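Fatty acid synthase 1, isoform A (Drosophila melanogaster, PDB 6FN6) probably catalyses NADPH-dependent synthesis of long-chain saturated fatty acids as part of a multifunctional enzyme, this piece being its dehydratase, enoylreductase and ketoreductase modifying region. Local coordinates at residues 792-795 / 796-799; 958-962 / 963-967; 411-415 / 416-420. All coordinates share one frame; numbering follows the deposited sequence.

Contact 1: residues 792-795 / 796-799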
ATOM      1  N   LYS A 792      -0.167  13.259  -2.710  1.00 55.09           N
ATOM      2  CA  LYS A 792       0.611  13.548  -3.907  1.00 53.05           C
ATOM      3  C   LYS A 792       1.391  12.319  -4.363  1.00 49.88           C
ATOM      4  O   LYS A 792       1.764  12.215  -5.532  1.00 48.61           O
ATOM      5  CB  LYS A 792       1.570  14.714  -3.660  1.00 54.81           C
ATOM      6  CG  LYS A 792       0.884  16.032  -3.333  1.00 58.89           C
ATOM      7  CD  LYS A 792       1.892  17.092  -2.915  1.00 63.35           C
ATOM      8  CE  LYS A 792       1.213  18.272  -2.237  1.00 67.76           C
ATOM      9  NZ  LYS A 792       2.194  19.201  -1.605  1.00 68.52           N
ATOM     10  N   LEU A 793       1.647  11.393  -3.442  1.00 54.43           N
ATOM     11  CA  LEU A 793       2.327  10.147  -3.789  1.00 52.22           C
ATOM     12  C   LEU A 793       1.358   9.191  -4.473  1.00 53.55           C
ATOM     13  O   LEU A 793       1.655   8.650  -5.537  1.00 57.34           O
ATOM     14  CB  LEU A 793       2.930   9.492  -2.541  1.00 50.29           C
ATOM     15  CG  LEU A 793       3.884   8.311  -2.772  1.00 46.27           C
ATOM     16  CD1 LEU A 793       4.872   8.195  -1.629  1.00 44.00           C
ATOM     17  CD2 LEU A 793       3.141   6.992  -2.932  1.00 46.83           C
ATOM     18  N   GLN A 794       0.200   8.982  -3.855  1.00 39.70           N
ATOM     19  CA  GLN A 794      -0.821   8.113  -4.424  1.00 47.59           C
ATOM     20  C   GLN A 794      -1.260   8.638  -5.790  1.00 46.25           C
ATOM     21  O   GLN A 794      -1.606   7.862  -6.684  1.00 43.94           O
ATOM     22  CB  GLN A 794      -2.020   7.988  -3.481  1.00 60.29           C
ATOM     23  CG  GLN A 794      -1.864   6.906  -2.415  1.00 69.65           C
ATOM     24  CD  GLN A 794      -1.907   5.496  -2.994  1.00 75.40           C
ATOM     25  OE1 GLN A 794      -1.927   5.312  -4.211  1.00 76.60           O
ATOM     26  NE2 GLN A 794      -1.927   4.495  -2.120  1.00 76.61           N
ATOM     27  N   ALA A 795      -1.245   9.958  -5.946  1.00 66.34           N
ATOM     28  CA  ALA A 795      -1.580  10.576  -7.222  1.00 67.63           C
ATOM     29  C   ALA A 795      -0.485  10.279  -8.238  1.00 66.28           C
ATOM     30  O   ALA A 795      -0.759  10.095  -9.425  1.00 67.19           O
ATOM     31  CB  ALA A 795      -1.765  12.075  -7.058  1.00 67.86           C
ATOM     32  N   SER A 796       0.755  10.223  -7.761  1.00 54.70           N
ATOM     33  CA  SER A 796       1.896   9.921  -8.617  1.00 51.43           C
ATOM     34  C   SER A 796       1.857   8.459  -9.046  1.00 50.71           C
ATOM     35  O   SER A 796       2.299   8.109 -10.139  1.00 49.88           O
ATOM     36  CB  SER A 796       3.212  10.221  -7.894  1.00 51.33           C
ATOM     37  OG  SER A 796       3.278  11.575  -7.477  1.00 52.03           O
ATOM     38  N   ILE A 797       1.332   7.609  -8.170  1.00 52.86           N
ATOM     39  CA  ILE A 797       1.157   6.195  -8.475  1.00 51.55           C
ATOM     40  C   ILE A 797       0.199   6.046  -9.650  1.00 54.23           C
ATOM     41  O   ILE A 797       0.443   5.266 -10.571  1.00 54.86           O
ATOM     42  CB  ILE A 797       0.657   5.424  -7.234  1.00 49.79           C
ATOM     43  CG1 ILE A 797       1.771   5.307  -6.191  1.00 47.95           C
ATOM     44  CG2 ILE A 797       0.115   4.047  -7.617  1.00 50.59           C
ATOM     45  CD1 ILE A 797       2.898   4.363  -6.572  1.00 47.23           C
ATOM     46  N   ARG A 798      -0.890   6.806  -9.616  1.00 54.17           N
ATOM     47  CA  ARG A 798      -1.898   6.750 -10.666  1.00 56.83           C
ATOM     48  C   ARG A 798      -1.336   7.215 -12.010  1.00 54.07           C
ATOM     49  O   ARG A 798      -1.937   6.967 -13.055  1.00 54.58           O
ATOM     50  CB  ARG A 798      -3.116   7.594 -10.285  1.00 62.22           C
ATOM     51  CG  ARG A 798      -3.830   7.124  -9.024  1.00 65.31           C
ATOM     52  CD  ARG A 798      -5.016   8.014  -8.686  1.00 69.43           C
ATOM     53  NE  ARG A 798      -5.273   8.076  -7.245  1.00 71.78           N
ATOM     54  CZ  ARG A 798      -5.137   9.166  -6.490  1.00 73.42           C
ATOM     55  NH1 ARG A 798      -4.752  10.324  -7.015  1.00 74.15           N
ATOM     56  NH2 ARG A 798      -5.401   9.098  -5.193  1.00 73.01           N
ATOM     57  N   CYS A 799      -0.195   7.900 -11.983  1.00 48.69           N
ATOM     58  CA  CYS A 799       0.453   8.350 -13.214  1.00 47.63           C
ATOM     59  C   CYS A 799       1.293   7.252 -13.861  1.00 46.47           C
ATOM     60  O   CYS A 799       1.744   7.394 -14.999  1.00 47.56           O
ATOM     61  CB  CYS A 799       1.341   9.567 -12.940  1.00 48.72           C
ATOM     62  SG  CYS A 799       0.441  11.089 -12.600  1.00 49.64           S
TER

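Contact 2: residues 958-962 / 963-967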
ATOM      1  N   SER A 958      36.555  -2.446  46.556  1.00 68.19           N
ATOM      2  CA  SER A 958      35.530  -3.484  46.528  1.00 68.57           C
ATOM      3  C   SER A 958      35.416  -4.136  45.152  1.00 64.42           C
ATOM      4  O   SER A 958      34.969  -5.277  45.034  1.00 67.59           O
ATOM      5  CB  SER A 958      34.177  -2.901  46.940  1.00 69.07           C
ATOM      6  OG  SER A 958      33.869  -1.741  46.187  1.00 68.11           O
ATOM      7  N   GLY A 959      35.827  -3.415  44.113  1.00 51.58           N
ATOM      8  CA  GLY A 959      35.715  -3.921  42.757  1.00 46.34           C
ATOM      9  C   GLY A 959      34.321  -3.729  42.191  1.00 43.25           C
ATOM     10  O   GLY A 959      33.529  -2.953  42.724  1.00 42.06           O
ATOM     11  N   VAL A 960      34.021  -4.436  41.107  1.00 43.73           N
ATOM     12  CA  VAL A 960      32.698  -4.371  40.494  1.00 41.11           C
ATOM     13  C   VAL A 960      31.655  -4.889  41.475  1.00 42.76           C
ATOM     14  O   VAL A 960      31.753  -6.016  41.958  1.00 44.65           O
ATOM     15  CB  VAL A 960      32.650  -5.162  39.169  1.00 38.30           C
ATOM     16  CG1 VAL A 960      31.265  -5.075  38.537  1.00 37.85           C
ATOM     17  CG2 VAL A 960      33.701  -4.648  38.203  1.00 37.44           C
ATOM     18  N   LYS A 961      30.655  -4.059  41.758  1.00 40.57           N
ATOM     19  CA  LYS A 961      29.632  -4.379  42.749  1.00 48.37           C
ATOM     20  C   LYS A 961      28.246  -4.392  42.117  1.00 44.43           C
ATOM     21  O   LYS A 961      27.406  -5.221  42.464  1.00 43.19           O
ATOM     22  CB  LYS A 961      29.666  -3.368  43.901  1.00 59.67           C
ATOM     23  CG  LYS A 961      28.567  -3.564  44.949  1.00 69.80           C
ATOM     24  CD  LYS A 961      28.537  -2.425  45.960  1.00 76.55           C
ATOM     25  CE  LYS A 961      27.309  -2.513  46.856  1.00 82.36           C
ATOM     26  NZ  LYS A 961      27.162  -1.315  47.727  1.00 85.26           N
ATOM     27  N   THR A 962      28.009  -3.463  41.195  1.00 48.39           N
ATOM     28  CA  THR A 962      26.703  -3.332  40.560  1.00 45.52           C
ATOM     29  C   THR A 962      26.730  -3.768  39.098  1.00 40.56           C
ATOM     30  O   THR A 962      27.759  -3.670  38.426  1.00 36.77           O
ATOM     31  CB  THR A 962      26.185  -1.877  40.631  1.00 48.95           C
ATOM     32  OG1 THR A 962      26.911  -1.059  39.704  1.00 48.48           O
ATOM     33  CG2 THR A 962      26.339  -1.311  42.037  1.00 50.71           C
ATOM     34  N   GLY A 963      25.588  -4.256  38.619  1.00 37.70           N
ATOM     35  CA  GLY A 963      25.428  -4.626  37.225  1.00 37.19           C
ATOM     36  C   GLY A 963      25.661  -3.442  36.306  1.00 35.69           C
ATOM     37  O   GLY A 963      26.212  -3.582  35.215  1.00 35.17           O
ATOM     38  N   TYR A 964      25.220  -2.267  36.741  1.00 35.15           N
ATOM     39  CA  TYR A 964      25.430  -1.050  35.970  1.00 34.33           C
ATOM     40  C   TYR A 964      26.918  -0.815  35.695  1.00 35.40           C
ATOM     41  O   TYR A 964      27.299  -0.419  34.591  1.00 35.39           O
ATOM     42  CB  TYR A 964      24.842   0.158  36.697  1.00 33.67           C
ATOM     43  CG  TYR A 964      24.971   1.432  35.906  1.00 32.60           C
ATOM     44  CD1 TYR A 964      24.147   1.681  34.815  1.00 32.04           C
ATOM     45  CD2 TYR A 964      25.934   2.379  36.230  1.00 32.04           C
ATOM     46  CE1 TYR A 964      24.265   2.840  34.083  1.00 31.15           C
ATOM     47  CE2 TYR A 964      26.060   3.543  35.499  1.00 33.22           C
ATOM     48  CZ  TYR A 964      25.222   3.767  34.425  1.00 30.74           C
ATOM     49  OH  TYR A 964      25.339   4.923  33.693  1.00 32.70           O
ATOM     50  N   GLN A 965      27.752  -1.037  36.708  1.00 36.36           N
ATOM     51  CA  GLN A 965      29.200  -0.931  36.554  1.00 35.83           C
ATOM     52  C   GLN A 965      29.674  -1.869  35.453  1.00 36.49           C
ATOM     53  O   GLN A 965      30.343  -1.448  34.512  1.00 37.17           O
ATOM     54  CB  GLN A 965      29.913  -1.256  37.868  1.00 37.96           C
ATOM     55  CG  GLN A 965      29.927  -0.115  38.872  1.00 39.80           C
ATOM     56  CD  GLN A 965      30.211  -0.589  40.285  1.00 40.52           C
ATOM     57  OE1 GLN A 965      30.523  -1.758  40.511  1.00 38.80           O
ATOM     58  NE2 GLN A 965      30.113   0.323  41.243  1.00 42.99           N
ATOM     59  N   GLY A 966      29.340  -3.148  35.592  1.00 34.81           N
ATOM     60  CA  GLY A 966      29.704  -4.140  34.600  1.00 35.37           C
ATOM     61  C   GLY A 966      29.193  -3.770  33.218  1.00 34.62           C
ATOM     62  O   GLY A 966      29.851  -4.037  32.211  1.00 34.57           O
ATOM     63  N   LEU A 967      28.015  -3.153  33.174  1.00 35.54           N
ATOM     64  CA  LEU A 967      27.418  -2.719  31.917  1.00 33.97           C
ATOM     65  C   LEU A 967      28.290  -1.679  31.224  1.00 35.44           C
ATOM     66  O   LEU A 967      28.617  -1.814  30.045  1.00 36.79           O
ATOM     67  CB  LEU A 967      26.016  -2.149  32.160  1.00 33.84           C
ATOM     68  CG  LEU A 967      25.297  -1.529  30.956  1.00 33.72           C
ATOM     69  CD1 LEU A 967      25.172  -2.530  29.815  1.00 32.73           C
ATOM     70  CD2 LEU A 967      23.926  -1.005  31.363  1.00 32.03           C
TER
HETATM   71  O   HOH W   1      32.365  -0.050  43.671  1.00 40.32           O

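Contact 3: residues 411-415 / 416-420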
ATOM      1  N   PRO A 411      42.195  61.085  42.219  1.00 60.15           N
ATOM      2  CA  PRO A 411      42.874  62.283  42.727  1.00 60.09           C
ATOM      3  C   PRO A 411      42.232  62.837  43.995  1.00 58.49           C
ATOM      4  O   PRO A 411      42.942  63.145  44.950  1.00 58.17           O
ATOM      5  CB  PRO A 411      42.757  63.279  41.564  1.00 61.33           C
ATOM      6  CG  PRO A 411      41.693  62.738  40.681  1.00 61.44           C
ATOM      7  CD  PRO A 411      41.767  61.259  40.822  1.00 59.57           C
ATOM      8  N   THR A 412      40.908  62.954  44.006  1.00 55.88           N
ATOM      9  CA  THR A 412      40.200  63.490  45.163  1.00 58.10           C
ATOM     10  C   THR A 412      40.327  62.566  46.369  1.00 53.38           C
ATOM     11  O   THR A 412      40.591  63.020  47.483  1.00 53.85           O
ATOM     12  CB  THR A 412      38.705  63.715  44.865  1.00 59.88           C
ATOM     13  OG1 THR A 412      38.101  62.478  44.462  1.00 60.46           O
ATOM     14  CG2 THR A 412      38.529  64.751  43.768  1.00 62.00           C
ATOM     15  N   TYR A 413      40.137  61.270  46.145  1.00 49.59           N
ATOM     16  CA  TYR A 413      40.186  60.304  47.233  1.00 50.26           C
ATOM     17  C   TYR A 413      41.526  60.369  47.963  1.00 54.43           C
ATOM     18  O   TYR A 413      41.600  60.149  49.174  1.00 51.27           O
ATOM     19  CB  TYR A 413      39.947  58.885  46.713  1.00 45.74           C
ATOM     20  CG  TYR A 413      40.144  57.830  47.774  1.00 43.15           C
ATOM     21  CD1 TYR A 413      39.295  57.756  48.870  1.00 44.03           C
ATOM     22  CD2 TYR A 413      41.187  56.917  47.690  1.00 42.62           C
ATOM     23  CE1 TYR A 413      39.474  56.799  49.850  1.00 43.75           C
ATOM     24  CE2 TYR A 413      41.374  55.956  48.666  1.00 42.87           C
ATOM     25  CZ  TYR A 413      40.514  55.902  49.744  1.00 43.06           C
ATOM     26  OH  TYR A 413      40.695  54.948  50.716  1.00 41.72           O
ATOM     27  N   THR A 414      42.584  60.665  47.217  1.00 72.67           N
ATOM     28  CA  THR A 414      43.932  60.705  47.774  1.00 72.90           C
ATOM     29  C   THR A 414      44.177  61.956  48.620  1.00 73.26           C
ATOM     30  O   THR A 414      44.678  61.864  49.739  1.00 73.43           O
ATOM     31  CB  THR A 414      44.994  60.638  46.660  1.00 74.09           C
ATOM     32  OG1 THR A 414      44.791  59.457  45.877  1.00 71.61           O
ATOM     33  CG2 THR A 414      46.399  60.609  47.251  1.00 72.12           C
ATOM     34  N   LYS A 415      43.832  63.123  48.083  1.00 66.94           N
ATOM     35  CA  LYS A 415      44.197  64.381  48.726  1.00 72.76           C
ATOM     36  C   LYS A 415      43.319  64.698  49.935  1.00 69.60           C
ATOM     37  O   LYS A 415      43.770  65.357  50.872  1.00 74.48           O
ATOM     38  CB  LYS A 415      44.129  65.542  47.726  1.00 78.63           C
ATOM     39  CG  LYS A 415      42.766  65.765  47.084  1.00 84.25           C
ATOM     40  CD  LYS A 415      42.830  66.879  46.045  1.00 88.20           C
ATOM     41  CE  LYS A 415      41.497  67.088  45.336  1.00 90.75           C
ATOM     42  NZ  LYS A 415      40.377  67.350  46.284  1.00 92.24           N
ATOM     43  N   THR A 416      42.067  64.245  49.914  1.00 46.54           N
ATOM     44  CA  THR A 416      41.151  64.517  51.021  1.00 50.90           C
ATOM     45  C   THR A 416      40.304  63.308  51.419  1.00 47.24           C
ATOM     46  O   THR A 416      39.782  63.254  52.532  1.00 47.68           O
ATOM     47  CB  THR A 416      40.200  65.678  50.675  1.00 59.41           C
ATOM     48  OG1 THR A 416      39.575  65.431  49.410  1.00 62.88           O
ATOM     49  CG2 THR A 416      40.963  66.993  50.614  1.00 65.32           C
ATOM     50  N   GLY A 417      40.170  62.343  50.513  1.00 61.97           N
ATOM     51  CA  GLY A 417      39.278  61.217  50.730  1.00 58.80           C
ATOM     52  C   GLY A 417      39.599  60.354  51.934  1.00 54.71           C
ATOM     53  O   GLY A 417      38.713  60.033  52.725  1.00 53.98           O
ATOM     54  N   ARG A 418      40.863  59.978  52.079  1.00 59.39           N
ATOM     55  CA  ARG A 418      41.272  59.124  53.186  1.00 57.95           C
ATOM     56  C   ARG A 418      41.158  59.852  54.519  1.00 57.36           C
ATOM     57  O   ARG A 418      40.712  59.276  55.510  1.00 56.44           O
ATOM     58  CB  ARG A 418      42.704  58.628  52.989  1.00 57.06           C
ATOM     59  CG  ARG A 418      42.864  57.625  51.862  1.00 56.18           C
ATOM     60  CD  ARG A 418      44.231  56.968  51.914  1.00 56.05           C
ATOM     61  NE  ARG A 418      44.423  56.003  50.833  1.00 56.16           N
ATOM     62  CZ  ARG A 418      45.097  56.240  49.712  1.00 54.80           C
ATOM     63  NH1 ARG A 418      45.660  57.424  49.490  1.00 56.74           N
ATOM     64  NH2 ARG A 418      45.207  55.283  48.801  1.00 52.89           N
ATOM     65  N   ALA A 419      41.557  61.120  54.536  1.00 55.60           N
ATOM     66  CA  ALA A 419      41.490  61.918  55.752  1.00 54.99           C
ATOM     67  C   ALA A 419      40.055  61.998  56.249  1.00 55.39           C
ATOM     68  O   ALA A 419      39.797  61.929  57.452  1.00 53.40           O
ATOM     69  CB  ALA A 419      42.046  63.313  55.504  1.00 55.29           C
ATOM     70  N   LEU A 420      39.121  62.133  55.313  1.00 61.48           N
ATOM     71  CA  LEU A 420      37.711  62.251  55.654  1.00 63.58           C
ATOM     72  C   LEU A 420      37.210  60.962  56.306  1.00 59.32           C
ATOM     73  O   LEU A 420      36.443  61.008  57.269  1.00 59.70           O
ATOM     74  CB  LEU A 420      36.889  62.589  54.408  1.00 67.33           C
ATOM     75  CG  LEU A 420      35.440  63.042  54.611  1.00 70.44           C
ATOM     76  CD1 LEU A 420      35.356  64.256  55.526  1.00 70.13           C
ATOM     77  CD2 LEU A 420      34.797  63.353  53.268  1.00 71.71           C
TER

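Contact 1: residues 792-795 / 796-799
Arg798 doubles back along helix 791-797 and lays one face of its guanidinium over the preceding turn, with Gln794 O and Ala795 N above that face, both offset toward its rim. With CG anti to the carbonyl carbon (chi1 -62°) and the chain straight from CG to NE, Arg798 NH1 arrives alongside Ala795 CB at 3.5 Å. Glu769 of helix 768-775 forms a salt bridge with NH1. A leucine here would probably leave Glu769 without its counter-charge and take the flat group away from Gln794 O and Ala795 N.

Around the helix, Leu793 and Ile797 lie side by side and point the same way, Leu793 CD2 3.9 Å from Ile797 CG1; Ile797 also meets Phe806, and Leu793 meets Met822 of the second subunit. The helix links the neighbouring parallel strands 781-786 and 804-808 in the Rossmann-type sheet of the zinc-binding dehydrogenase family, a beta-alpha-beta crossover. Ser796 OG donates to Lys792 O (2.5 Å) in the carbonyl plane, at a C=O...donor angle of 158°, and is also hydrogen-bonded to His714 NE2. The buried hydroxyl is therefore satisfied by backbone and histidine together, while the arginine charge is probably stabilised by its acidic partner.

Contact 2: residues 958-962 / 963-967
Where loop 958-962 turns into helix 963-974, Gly966 N reaches back to Thr962 O at 3.3 Å, closing the first helical turn on the residue that caps it. Thr962 holds the N-cap position. Thr962 OG1 sits between the backbone N and the carbonyl carbon (chi1 74°), a rotation that turns the hydroxyl toward the first helical turn, where it accepts from Gln965 N at 3.1 Å. Gln965 returns the favour: its chain runs extended beyond CG, crosses the threonine at about a right angle, and carries OE1 back to Thr962 N, also at 3.1 Å. The two reciprocal bonds make a capping box, which supplies acceptors to amides at a helix start.

Gln965 OE1 takes a second donor, Lys961 N at 2.6 Å, with an N-H...acceptor angle of 179° and in the carbonyl plane, whereas Thr962 N comes from above that plane, 69° out of it. Two backbone donors thus restrict the rotation of the amide, and its NE2 is left facing a water and Leu933 O, both weakly bonded. The box lies in the ketoreductase domain, in the Rossmann-type link that leaves strand 951-955 and leads through helix 963-974 to strand 978-982; Leu933 falls within a glycine-rich sequence consistent with the dinucleotide-binding loop of Rossmann-type folds.

Val960 slides past Gln965 in the opposite direction, its CG1 3.9 Å from Gln965 OE1. The end of Tyr964 leads away from the loop, with its OH hydrogen-bonded to Glu939 and Arg188 and its side chain touching Lys136, Glu137 and Leu140 of helix 131-141, in the dehydratase region, so that the helix start also joins two catalytic domains. The water is held on the loop by Gly959 O at 3.3 Å.

Contact 3: residues 411-415 / 416-420
Thr412 O faces both Thr416 N and Gly417 N at 3.1 Å, and this doubled grip marks a pi-type turn at 413-415 in helix 410-423; the axes of the short segments 411-415 and 416-420 diverge by 50°. The wide turn continues at Tyr413 O, which receives a weak bond from Arg418 N at 3.0 Å. The helix follows strand 402-409 and leads to strand 426-433 of a mixed sheet, in which antiparallel 438-445 lies between those two strands; the order is consistent with the methyltransferase-like fold of the pseudo-methyltransferase found in animal fatty acid synthases.

A third donor reaches Thr412 O from a side chain. The hydroxyl of Thr416 lies between its own backbone N and carbonyl carbon (chi1 51°), which swings OG1 back over the turn to within 3.2 Å of Thr412 O; two amides and a hydroxyl therefore converge on one carbonyl.

On another side of the helix, Tyr413 and Arg418 cross at about a right angle. The CG methylene of Arg418 makes an off-centre CH-pi contact with the tyrosine, 4.1 Å from the Tyr413 ring centroid. Farther along the arginine, Tyr413 CE2 lies over one face of the guanidinium, offset toward the rim, with the ring and guanidinium planes 59° apart. Both polar ends close on a single carboxylate of strand 426-433: Arg418 NH2 forms a salt bridge with Glu431 OE1, and Tyr413 OH is hydrogen-bonded to Glu431 OE2, which ties the turn to the sheet. The tyrosine also rests on Val439 and Val441. At the edge of the guanidinium, near its plane, Thr414 CG2 stands 4.0 Å from Arg418 NH1.

Contacts 1, 2 and 3 are each local, within one helix or at its start, in separate parts of one modifying region. Contacts 1 and 2 belong to different Rossmann-type families, their centres 56 Å apart and their nearest atoms about 39 Å apart. Contact 3 is remote from both: its centre is 67 Å from that of contact 2 and 88 Å from that of contact 1, which lies on the opposite side of the chain's centre. Along the sequence they follow in series, 411-420 first, then 792-799, then 958-967, and none touches another. All three lie away from His24 and Asp175, the predicted dehydratase residues, although contact 2 borders the dehydratase region through helix 131-141.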